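Local coordinates for protein syndapin (Drosophila melanogaster, PDB 3I2W) that probably regulates endocytosis and the internalisation of plasma-membrane proteins, here represented by its dimeric, lipid-binding F-BAR domain, at residues L30-A35 with D93-I98; K43-W48 with E77-V82; Y62-A67 with Q264-K269; L73-R78 with Q250-F255. All coordinates share one frame; numbering follows the deposited sequence.

Contact 1: residues L30-A35 with D93-I98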
# COMPACT_ATOMS: atom_id res chain seq x y z
N LEU B 30 -4.79 -13.13 -2.44
CA LEU B 30 -3.65 -12.36 -1.99
C LEU B 30 -3.42 -11.24 -3.00
O LEU B 30 -3.21 -10.10 -2.61
CB LEU B 30 -2.44 -13.28 -1.83
CG LEU B 30 -1.03 -12.79 -1.51
CD1 LEU B 30 -0.07 -13.85 -0.97
CD2 LEU B 30 -0.38 -12.19 -2.73
N ILE B 31 -3.46 -11.52 -4.28
CA ILE B 31 -3.14 -10.50 -5.25
C ILE B 31 -4.21 -9.42 -5.20
O ILE B 31 -3.90 -8.24 -5.17
CB ILE B 31 -3.02 -11.14 -6.64
CG1 ILE B 31 -1.69 -11.86 -6.71
CG2 ILE B 31 -3.20 -10.15 -7.77
CD1 ILE B 31 -1.70 -12.97 -7.65
N GLN B 32 -5.48 -9.82 -5.18
CA GLN B 32 -6.57 -8.87 -5.21
C GLN B 32 -6.35 -7.92 -4.05
O GLN B 32 -6.50 -6.69 -4.17
CB GLN B 32 -7.89 -9.59 -5.08
CG GLN B 32 -9.12 -8.68 -4.94
CD GLN B 32 -9.60 -8.12 -6.29
OE1 GLN B 32 -10.02 -8.87 -7.22
NE2 GLN B 32 -9.53 -6.80 -6.43
N GLU B 33 -5.94 -8.49 -2.92
CA GLU B 33 -5.74 -7.73 -1.74
C GLU B 33 -4.68 -6.68 -1.90
O GLU B 33 -4.91 -5.56 -1.53
CB GLU B 33 -5.56 -8.61 -0.53
CG GLU B 33 -6.92 -8.76 0.16
CD GLU B 33 -7.04 -9.80 1.29
OE1 GLU B 33 -6.12 -9.95 2.11
OE2 GLU B 33 -8.11 -10.44 1.37
N ARG B 34 -3.53 -7.01 -2.49
CA ARG B 34 -2.49 -6.04 -2.74
C ARG B 34 -3.02 -4.96 -3.66
O ARG B 34 -2.75 -3.78 -3.49
CB ARG B 34 -1.34 -6.76 -3.42
CG ARG B 34 -0.14 -5.91 -3.88
CD ARG B 34 0.36 -4.99 -2.79
NE ARG B 34 1.55 -4.30 -3.21
CZ ARG B 34 2.78 -4.76 -3.08
NH1 ARG B 34 3.00 -5.93 -2.53
NH2 ARG B 34 3.80 -4.03 -3.51
N ALA B 35 -3.76 -5.38 -4.67
CA ALA B 35 -4.44 -4.46 -5.59
C ALA B 35 -5.29 -3.44 -4.89
O ALA B 35 -5.46 -2.36 -5.37
CB ALA B 35 -5.31 -5.25 -6.52
N ASP B 93 -4.18 -8.68 -15.93
CA ASP B 93 -3.14 -9.56 -16.45
C ASP B 93 -3.05 -10.82 -15.53
O ASP B 93 -3.11 -11.96 -16.01
CB ASP B 93 -1.76 -8.88 -16.60
CG ASP B 93 -1.71 -7.77 -17.74
OD1 ASP B 93 -2.60 -7.72 -18.64
OD2 ASP B 93 -0.73 -6.96 -17.72
N VAL B 94 -2.92 -10.63 -14.23
CA VAL B 94 -2.52 -11.73 -13.41
C VAL B 94 -3.70 -12.50 -12.85
O VAL B 94 -3.83 -13.69 -13.09
CB VAL B 94 -1.56 -11.28 -12.33
CG1 VAL B 94 -1.04 -12.46 -11.56
CG2 VAL B 94 -0.40 -10.54 -12.96
N ASN B 95 -4.59 -11.86 -12.12
CA ASN B 95 -5.61 -12.65 -11.51
C ASN B 95 -6.44 -13.47 -12.51
O ASN B 95 -6.69 -14.59 -12.27
CB ASN B 95 -6.43 -11.88 -10.47
CG ASN B 95 -5.97 -12.16 -9.06
OD1 ASN B 95 -5.05 -12.94 -8.84
ND2 ASN B 95 -6.55 -11.48 -8.09
N SER B 96 -6.84 -12.90 -13.64
CA SER B 96 -7.63 -13.58 -14.67
C SER B 96 -6.94 -14.83 -15.19
O SER B 96 -7.59 -15.84 -15.53
CB SER B 96 -7.77 -12.67 -15.87
OG SER B 96 -6.44 -12.37 -16.30
N GLN B 97 -5.61 -14.77 -15.29
CA GLN B 97 -4.90 -15.93 -15.75
C GLN B 97 -5.15 -17.06 -14.79
O GLN B 97 -5.48 -18.12 -15.19
CB GLN B 97 -3.43 -15.65 -15.75
CG GLN B 97 -2.87 -15.16 -17.01
CD GLN B 97 -1.35 -15.14 -16.93
OE1 GLN B 97 -0.72 -16.06 -17.44
NE2 GLN B 97 -0.76 -14.16 -16.23
N ILE B 98 -4.96 -16.81 -13.51
CA ILE B 98 -5.19 -17.79 -12.49
C ILE B 98 -6.63 -18.19 -12.49
O ILE B 98 -6.94 -19.38 -12.45
CB ILE B 98 -4.80 -17.27 -11.12
CG1 ILE B 98 -3.33 -16.87 -11.16
CG2 ILE B 98 -5.00 -18.38 -10.06
CD1 ILE B 98 -2.87 -16.18 -9.89
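Ile31 and Asn95 carry this contact, their side chains sliding past each other in opposite directions where two long antiparallel helices face one another. The apolar part centres on the tip of Ile31. CG1 stands anti to the carbonyl carbon (chi1 -76°), and CD1 beyond it reaches Val94 CG1 at 4.0 Å and the tip of Ile98, CD1 to CD1, at 4.1 Å. The Ile31 and Val94 side chains cross at about a right angle. The second set of contacts sets a polar amide against hydrocarbon. The Asn95 carboxamide abuts the branched base of Ile31: OD1 comes within 3.5 Å of Ile31 CB, while ND2 lies 3.6 Å from Ile31 CG2. The same ND2 approaches the start of Gln32, 3.8 Å from its CB. No hydrogen bond joins the two segments; Asn95 ND2 instead donates to the backbone oxygen of Gln28, one turn earlier on the helix that carries Ile31, which gives this buried amide a polar partner. The segment axes are 10.2 Å apart at their closest and run at 159°, a nearly antiparallel pairing within the helical bundle of the F-BAR domain. Helix 169-240 packs on Val94 and Ile98 through Cys239 and Ile232, and the second subunit covers Leu30 and Arg34 of helix 11-58 with Trp52, Trp48 and Leu45.

Contact 2: residues K43-W48 with E77-V82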
# COMPACT_ATOMS: atom_id res chain seq x y z
N LYS B 43 -6.13 6.34 -4.60
CA LYS B 43 -7.33 7.01 -4.27
C LYS B 43 -7.00 8.12 -3.19
O LYS B 43 -7.49 9.23 -3.31
CB LYS B 43 -8.35 5.94 -3.89
CG LYS B 43 -9.69 6.40 -3.41
CD LYS B 43 -10.73 6.37 -4.55
CE LYS B 43 -11.99 7.24 -4.19
NZ LYS B 43 -11.82 8.72 -4.65
N SER B 44 -6.16 7.85 -2.20
CA SER B 44 -5.87 8.85 -1.17
C SER B 44 -5.15 10.04 -1.73
O SER B 44 -5.43 11.19 -1.36
CB SER B 44 -4.99 8.32 -0.06
OG SER B 44 -5.74 7.49 0.78
N LEU B 45 -4.20 9.75 -2.59
CA LEU B 45 -3.45 10.75 -3.25
C LEU B 45 -4.36 11.68 -4.02
O LEU B 45 -4.12 12.86 -4.08
CB LEU B 45 -2.44 10.10 -4.21
CG LEU B 45 -1.22 9.50 -3.54
CD1 LEU B 45 -0.42 8.76 -4.54
CD2 LEU B 45 -0.36 10.51 -2.86
N ARG B 46 -5.32 11.15 -4.71
CA ARG B 46 -6.12 11.96 -5.56
C ARG B 46 -7.04 12.86 -4.67
O ARG B 46 -7.28 14.02 -4.96
CB ARG B 46 -6.91 11.04 -6.47
CG ARG B 46 -6.19 10.78 -7.76
CD ARG B 46 -6.89 9.65 -8.54
NE ARG B 46 -6.03 9.00 -9.53
CZ ARG B 46 -6.43 8.10 -10.45
NH1 ARG B 46 -7.70 7.69 -10.51
NH2 ARG B 46 -5.56 7.61 -11.30
N THR B 47 -7.54 12.31 -3.58
CA THR B 47 -8.39 13.06 -2.72
C THR B 47 -7.59 14.25 -2.22
O THR B 47 -8.09 15.35 -2.16
CB THR B 47 -8.80 12.13 -1.60
OG1 THR B 47 -9.38 11.01 -2.22
CG2 THR B 47 -9.81 12.74 -0.67
N TRP B 48 -6.33 14.01 -1.89
CA TRP B 48 -5.48 14.97 -1.30
C TRP B 48 -5.24 16.06 -2.29
O TRP B 48 -5.36 17.24 -1.99
CB TRP B 48 -4.16 14.29 -0.99
CG TRP B 48 -3.11 15.15 -0.43
CD1 TRP B 48 -3.04 15.62 0.81
CD2 TRP B 48 -1.92 15.57 -1.09
NE1 TRP B 48 -1.87 16.35 0.99
CE2 TRP B 48 -1.17 16.31 -0.18
CE3 TRP B 48 -1.41 15.37 -2.36
CZ2 TRP B 48 0.05 16.86 -0.49
CZ3 TRP B 48 -0.18 15.91 -2.67
CH2 TRP B 48 0.52 16.65 -1.74
N GLU B 77 -0.47 13.06 -8.90
CA GLU B 77 -1.51 12.57 -9.77
C GLU B 77 -0.95 11.50 -10.68
O GLU B 77 -1.54 10.44 -10.90
CB GLU B 77 -2.26 13.72 -10.47
CG GLU B 77 -3.52 14.03 -9.64
CD GLU B 77 -4.40 15.21 -10.11
OE1 GLU B 77 -5.40 15.48 -9.36
OE2 GLU B 77 -4.12 15.86 -11.17
N ARG B 78 0.25 11.78 -11.16
CA ARG B 78 0.97 10.90 -12.00
C ARG B 78 1.35 9.66 -11.19
O ARG B 78 1.42 8.56 -11.73
CB ARG B 78 2.23 11.61 -12.49
CG ARG B 78 2.05 12.81 -13.43
CD ARG B 78 2.05 12.44 -14.94
NE ARG B 78 1.89 13.66 -15.75
CZ ARG B 78 0.82 14.49 -15.71
NH1 ARG B 78 -0.22 14.24 -14.91
NH2 ARG B 78 0.81 15.56 -16.49
N ILE B 79 1.58 9.82 -9.88
CA ILE B 79 1.98 8.69 -9.09
C ILE B 79 0.77 7.77 -8.95
O ILE B 79 0.90 6.52 -9.09
CB ILE B 79 2.52 9.06 -7.71
CG1 ILE B 79 3.93 9.59 -7.83
CG2 ILE B 79 2.56 7.81 -6.85
CD1 ILE B 79 4.85 8.54 -8.31
N SER B 80 -0.38 8.39 -8.70
CA SER B 80 -1.58 7.66 -8.52
C SER B 80 -1.89 6.86 -9.77
O SER B 80 -2.39 5.75 -9.69
CB SER B 80 -2.75 8.58 -8.17
OG SER B 80 -3.25 9.21 -9.33
N ASP B 81 -1.62 7.39 -10.94
CA ASP B 81 -1.88 6.60 -12.11
C ASP B 81 -0.99 5.35 -12.15
O ASP B 81 -1.47 4.19 -12.39
CB ASP B 81 -1.58 7.39 -13.33
CG ASP B 81 -2.53 8.54 -13.52
OD1 ASP B 81 -3.65 8.52 -12.92
OD2 ASP B 81 -2.12 9.46 -14.28
N VAL B 82 0.29 5.55 -11.96
CA VAL B 82 1.14 4.41 -11.80
C VAL B 82 0.46 3.40 -10.87
O VAL B 82 0.33 2.22 -11.21
CB VAL B 82 2.50 4.82 -11.24
CG1 VAL B 82 3.22 3.65 -10.60
CG2 VAL B 82 3.29 5.49 -12.33
O HOH W 1 -6.71 14.43 -7.62
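In the antiparallel pair of helices 11-58 and 63-105 of the F-BAR domain, Arg46 reaches across to Ser80 and Asp81 while Leu45 packs beside it on Ile79. The segment axes come within 8.7 Å and run at 159°. Ser80 faces Leu45 across the interface, and Leu45 turns CD1 to Ile79 CG2 at 3.9 Å, making the apolar part of this largely buried contact. The polar part follows the more exposed flank. Arg46 is extended from CG to NE, which brings NE to Ser80; NH2, beyond it, reaches Asp81. NE donates to Ser80 OG at 2.8 Å with a nearly straight bond (164°), and the hydroxyl oxygen sits at the guanidinium edge, in its plane. NH2 forms a salt bridge with Asp81 OD1 at 2.7 Å; its hydrogen bond there is weak because the N-H points poorly at the oxygen, and the guanidinium and carboxylate planes stand 76° apart. Ser80 OG in turn donates to Glu77 O in its own helix; accepting one bond and giving another is consistent with a fixed orientation of the hydroxyl. That carbonyl also accepts from Asp81 N. Arg34 of the second subunit packs on Leu45, and Tyr252 of helix 247-260 on Ile79, so the pair is built into the dimer as well as into the chain. A water completes the bridge between the helices, donating to Arg46 O at 2.8 Å and also to Glu77 OE1, which is held by Ser49 OG as well.

Contact 3: residues Y62-A67 with Q264-K269. With NA (sodium ion), chain G.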
# COMPACT_ATOMS: atom_id res chain seq x y z
N TYR B 62 0.37 33.17 -5.09
CA TYR B 62 0.10 33.66 -6.45
C TYR B 62 1.29 33.41 -7.35
O TYR B 62 2.38 33.03 -6.91
CB TYR B 62 -0.19 35.18 -6.45
CG TYR B 62 0.96 36.03 -5.83
CD1 TYR B 62 1.22 35.95 -4.46
CD2 TYR B 62 1.80 36.82 -6.59
CE1 TYR B 62 2.24 36.65 -3.85
CE2 TYR B 62 2.86 37.54 -5.97
CZ TYR B 62 3.07 37.44 -4.58
OH TYR B 62 4.09 38.10 -3.87
N GLY B 63 1.10 33.64 -8.64
CA GLY B 63 2.23 33.68 -9.58
C GLY B 63 2.88 32.36 -9.81
O GLY B 63 2.27 31.34 -9.65
N THR B 64 4.12 32.38 -10.23
CA THR B 64 4.80 31.16 -10.57
C THR B 64 5.11 30.41 -9.28
O THR B 64 5.42 29.26 -9.28
CB THR B 64 6.10 31.50 -11.23
OG1 THR B 64 6.92 32.20 -10.29
CG2 THR B 64 5.87 32.38 -12.41
N THR B 65 5.01 31.06 -8.16
CA THR B 65 5.23 30.39 -6.93
C THR B 65 4.01 29.51 -6.67
O THR B 65 4.12 28.33 -6.33
CB THR B 65 5.45 31.41 -5.83
OG1 THR B 65 6.70 32.07 -6.07
CG2 THR B 65 5.51 30.75 -4.47
N GLU B 66 2.85 30.09 -6.85
CA GLU B 66 1.65 29.29 -6.83
C GLU B 66 1.84 28.08 -7.72
O GLU B 66 1.62 26.96 -7.29
CB GLU B 66 0.44 30.08 -7.33
CG GLU B 66 -0.87 29.59 -6.75
CD GLU B 66 -2.05 30.27 -7.37
OE1 GLU B 66 -1.84 31.07 -8.31
OE2 GLU B 66 -3.19 30.06 -6.89
N ALA B 67 2.25 28.31 -8.96
CA ALA B 67 2.40 27.24 -9.93
C ALA B 67 3.38 26.21 -9.44
O ALA B 67 3.11 25.06 -9.58
CB ALA B 67 2.81 27.78 -11.28
N GLN B 264 10.80 34.70 -8.54
CA GLN B 264 10.42 35.75 -7.62
C GLN B 264 10.25 37.13 -8.32
O GLN B 264 9.33 37.88 -8.04
CB GLN B 264 11.35 35.73 -6.39
CG GLN B 264 12.80 35.90 -6.69
CD GLN B 264 13.12 37.31 -7.17
OE1 GLN B 264 12.34 38.24 -6.91
NE2 GLN B 264 14.24 37.49 -7.85
N GLN B 265 11.09 37.44 -9.29
CA GLN B 265 10.96 38.69 -9.95
C GLN B 265 9.69 38.77 -10.77
O GLN B 265 8.92 39.69 -10.59
CB GLN B 265 12.15 38.91 -10.80
CG GLN B 265 12.12 40.18 -11.58
CD GLN B 265 13.50 40.45 -12.11
OE1 GLN B 265 14.51 40.36 -11.36
NE2 GLN B 265 13.57 40.75 -13.40
N LYS B 266 9.46 37.81 -11.67
CA LYS B 266 8.17 37.75 -12.29
C LYS B 266 7.07 37.95 -11.22
O LYS B 266 6.21 38.78 -11.35
CB LYS B 266 7.96 36.42 -13.03
CG LYS B 266 7.83 36.50 -14.53
CD LYS B 266 6.64 35.63 -15.04
CE LYS B 266 6.52 35.41 -16.63
NZ LYS B 266 6.73 36.62 -17.55
N ASP B 267 7.11 37.19 -10.15
CA ASP B 267 6.02 37.29 -9.19
C ASP B 267 5.90 38.64 -8.52
O ASP B 267 4.79 39.22 -8.45
CB ASP B 267 6.05 36.17 -8.16
CG ASP B 267 5.74 34.83 -8.79
OD1 ASP B 267 5.29 34.79 -9.99
OD2 ASP B 267 5.98 33.83 -8.09
N LEU B 268 7.03 39.16 -8.07
CA LEU B 268 6.99 40.45 -7.45
C LEU B 268 6.59 41.55 -8.39
O LEU B 268 5.88 42.45 -7.97
CB LEU B 268 8.33 40.79 -6.79
CG LEU B 268 8.68 40.03 -5.54
CD1 LEU B 268 10.01 40.50 -5.19
CD2 LEU B 268 7.74 40.35 -4.42
N LYS B 269 7.05 41.52 -9.63
CA LYS B 269 6.75 42.62 -10.51
C LYS B 269 5.28 42.64 -10.74
O LYS B 269 4.66 43.68 -10.72
CB LYS B 269 7.49 42.49 -11.80
CG LYS B 269 8.92 43.07 -11.71
CD LYS B 269 9.72 42.82 -12.96
CE LYS B 269 9.35 43.77 -14.09
NZ LYS B 269 10.37 43.66 -15.22
NA NA G . -3.99 31.52 -4.99
O HOH W 2 -5.74 33.33 -5.42
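Asp267 pushes its carboxylate against the first turn of helix 63-105, where four hydrogen bonds from Thr64 and Thr65 take hold of it. With CG anti to the carbonyl carbon (chi1 -68°), the carboxylate is directed at the backbone N-H groups of both threonines. OD1 accepts from Thr64 N at 2.7 Å, on the syn side. OD2 accepts three times: from Thr65 N, also on the syn side, from Thr65 OG1 at 2.8 Å nearly along the C-O axis, and from Thr64 OG1 at 2.9 Å from above the carboxylate plane. Thr64 OG1 also accepts a hydrogen bond from Asp263 N. The buried carboxylate thus caps a helix N-terminus from another helix, where donors and helix dipole would favour its negative charge. The edge of the Tyr62 ring meets the backbone oxygen of Asp267, CE2 to O 3.6 Å, while its OH bonds to Glu222 and Arg16 of the second subunit. Glu66 OE2 binds the sodium ion at 2.5 Å. The contact fastens helix 264-275 to the start of helix 63-105, beside the sodium site, where the end of helix 11-58 (Ile56, Glu57) and the connection after it (Gly59, Glu61) supply backbone oxygens; Leu226 of the second subunit packs on Thr65 and Asp267.

Contact 4: residues L73-R78 with Q250-F255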
# COMPACT_ATOMS: atom_id res chain seq x y z
N LEU B 73 0.98 18.65 -6.63
CA LEU B 73 -0.31 18.01 -6.85
C LEU B 73 -0.33 17.25 -8.17
O LEU B 73 -0.92 16.18 -8.29
CB LEU B 73 -1.45 19.05 -6.81
CG LEU B 73 -1.50 20.13 -5.69
CD1 LEU B 73 -2.77 20.89 -5.82
CD2 LEU B 73 -1.42 19.65 -4.25
N THR B 74 0.32 17.80 -9.17
CA THR B 74 0.51 17.09 -10.41
C THR B 74 1.34 15.81 -10.20
O THR B 74 0.95 14.79 -10.69
CB THR B 74 1.12 18.04 -11.44
OG1 THR B 74 0.03 18.76 -12.03
CG2 THR B 74 1.86 17.33 -12.53
N GLU B 75 2.44 15.88 -9.43
CA GLU B 75 3.26 14.72 -9.03
C GLU B 75 2.42 13.58 -8.49
O GLU B 75 2.51 12.44 -8.95
CB GLU B 75 4.22 15.09 -7.93
CG GLU B 75 5.16 14.00 -7.64
CD GLU B 75 4.92 13.19 -6.34
OE1 GLU B 75 4.04 13.50 -5.49
OE2 GLU B 75 5.72 12.21 -6.18
N SER B 76 1.61 13.88 -7.50
CA SER B 76 0.86 12.87 -6.86
C SER B 76 -0.20 12.34 -7.83
O SER B 76 -0.80 11.29 -7.59
CB SER B 76 0.21 13.48 -5.63
OG SER B 76 -0.80 14.40 -6.03
N GLU B 77 -0.47 13.06 -8.90
CA GLU B 77 -1.51 12.57 -9.77
C GLU B 77 -0.95 11.50 -10.68
O GLU B 77 -1.54 10.44 -10.90
CB GLU B 77 -2.26 13.72 -10.47
CG GLU B 77 -3.52 14.03 -9.64
CD GLU B 77 -4.40 15.21 -10.11
OE1 GLU B 77 -5.40 15.48 -9.36
OE2 GLU B 77 -4.12 15.86 -11.17
N ARG B 78 0.25 11.78 -11.16
CA ARG B 78 0.97 10.90 -12.00
C ARG B 78 1.35 9.66 -11.19
O ARG B 78 1.42 8.56 -11.73
CB ARG B 78 2.23 11.61 -12.49
CG ARG B 78 2.05 12.81 -13.43
CD ARG B 78 2.05 12.44 -14.94
NE ARG B 78 1.89 13.66 -15.75
CZ ARG B 78 0.82 14.49 -15.71
NH1 ARG B 78 -0.22 14.24 -14.91
NH2 ARG B 78 0.81 15.56 -16.49
N GLN B 250 10.35 10.55 -15.74
CA GLN B 250 9.75 11.71 -16.33
C GLN B 250 8.87 12.55 -15.33
O GLN B 250 9.06 13.73 -15.24
CB GLN B 250 8.97 11.27 -17.53
CG GLN B 250 8.40 12.40 -18.37
CD GLN B 250 7.20 11.92 -19.23
OE1 GLN B 250 7.05 10.71 -19.53
NE2 GLN B 250 6.35 12.88 -19.63
N ILE B 251 7.93 11.96 -14.59
CA ILE B 251 7.26 12.57 -13.45
C ILE B 251 8.13 13.52 -12.58
O ILE B 251 7.74 14.65 -12.36
CB ILE B 251 6.69 11.50 -12.54
CG1 ILE B 251 5.41 10.99 -13.09
CG2 ILE B 251 6.36 12.04 -11.18
CD1 ILE B 251 5.46 9.60 -13.47
N TYR B 252 9.29 13.05 -12.12
CA TYR B 252 10.21 13.86 -11.37
C TYR B 252 10.93 14.92 -12.23
O TYR B 252 10.98 16.05 -11.85
CB TYR B 252 11.11 13.00 -10.46
CG TYR B 252 10.20 12.33 -9.51
CD1 TYR B 252 9.81 12.93 -8.33
CD2 TYR B 252 9.58 11.16 -9.87
CE1 TYR B 252 8.88 12.33 -7.51
CE2 TYR B 252 8.65 10.58 -9.06
CZ TYR B 252 8.29 11.16 -7.90
OH TYR B 252 7.33 10.51 -7.15
N GLU B 253 11.42 14.58 -13.40
CA GLU B 253 11.98 15.55 -14.27
C GLU B 253 11.03 16.78 -14.39
O GLU B 253 11.43 17.93 -14.22
CB GLU B 253 12.21 14.90 -15.65
CG GLU B 253 12.77 15.92 -16.67
CD GLU B 253 13.26 15.23 -17.99
OE1 GLU B 253 12.91 13.98 -18.18
OE2 GLU B 253 13.98 15.93 -18.83
N GLU B 254 9.77 16.50 -14.66
CA GLU B 254 8.81 17.50 -15.01
C GLU B 254 8.42 18.25 -13.77
O GLU B 254 8.28 19.47 -13.76
CB GLU B 254 7.60 16.82 -15.57
CG GLU B 254 6.29 17.48 -15.13
CD GLU B 254 4.97 16.74 -15.56
OE1 GLU B 254 4.63 15.63 -15.09
OE2 GLU B 254 4.23 17.32 -16.34
N PHE B 255 8.25 17.51 -12.69
CA PHE B 255 8.02 18.10 -11.38
C PHE B 255 9.08 19.13 -11.03
O PHE B 255 8.75 20.15 -10.49
CB PHE B 255 7.95 17.00 -10.35
CG PHE B 255 7.71 17.47 -8.95
CD1 PHE B 255 7.24 18.75 -8.69
CD2 PHE B 255 7.95 16.63 -7.88
CE1 PHE B 255 7.03 19.21 -7.36
CE2 PHE B 255 7.73 17.09 -6.58
CZ PHE B 255 7.27 18.38 -6.33
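Glu75 meets Tyr252 and Phe255 at the centre of this antiparallel helix pair. Tyr252 OH donates to Glu75 OE2 at 2.5 Å, with carboxylate and ring planes 67° apart. The hydrocarbon part of Glu75 serves Phe255: CB sits over one face of the ring, toward the rim, and CG lies 3.8 Å from CD2. CG is anti to the backbone N (chi1 -172°), and the chain then bends at chi2, turning the carboxylate toward the phenol. Nearer the exposed flank, Arg78 lays CB and CG against Ile251 CG1. Its NE is 3.4 Å from Glu254 OE1, a long, weak ion pair of charges alone, since the oxygen lies well out of the guanidinium plane and no N-H points at it. Outside the two segments, Arg34 of the second subunit binds the same Glu75 carboxylate in a salt bridge, His237 of that subunit meets the Phe255 ring, and its Leu240 packs on Glu75. Helix 247-260 is thereby joined to helix 63-105 right at the dimer interface. Held by a phenol hydroxyl and an arginine from the other chain, the buried carboxylate of Glu75 is probably ionised, its charge likely offset by Arg34 across the subunit boundary.

Contacts 1 and 2 join the same two helices, 11-58 and 63-105, at points 21 Å apart between centres; contacts 3 and 4 fix the short helices 264-275 and 247-260 to the latter helix. Contacts 1 and 2 are mostly buried, contacts 3 and 4 partly so. Nearest the chain's centre, contact 1 has no hydrogen bond between its segments, whereas farther out the pairing becomes polar: arginine with serine and aspartate in contact 2, glutamate with tyrosine in contact 4, and a multiply bonded aspartate in contact 3. Contacts 2 and 4 touch, Ile79 packing on Tyr252, and share Glu77 and Arg78. All four also meet the second subunit.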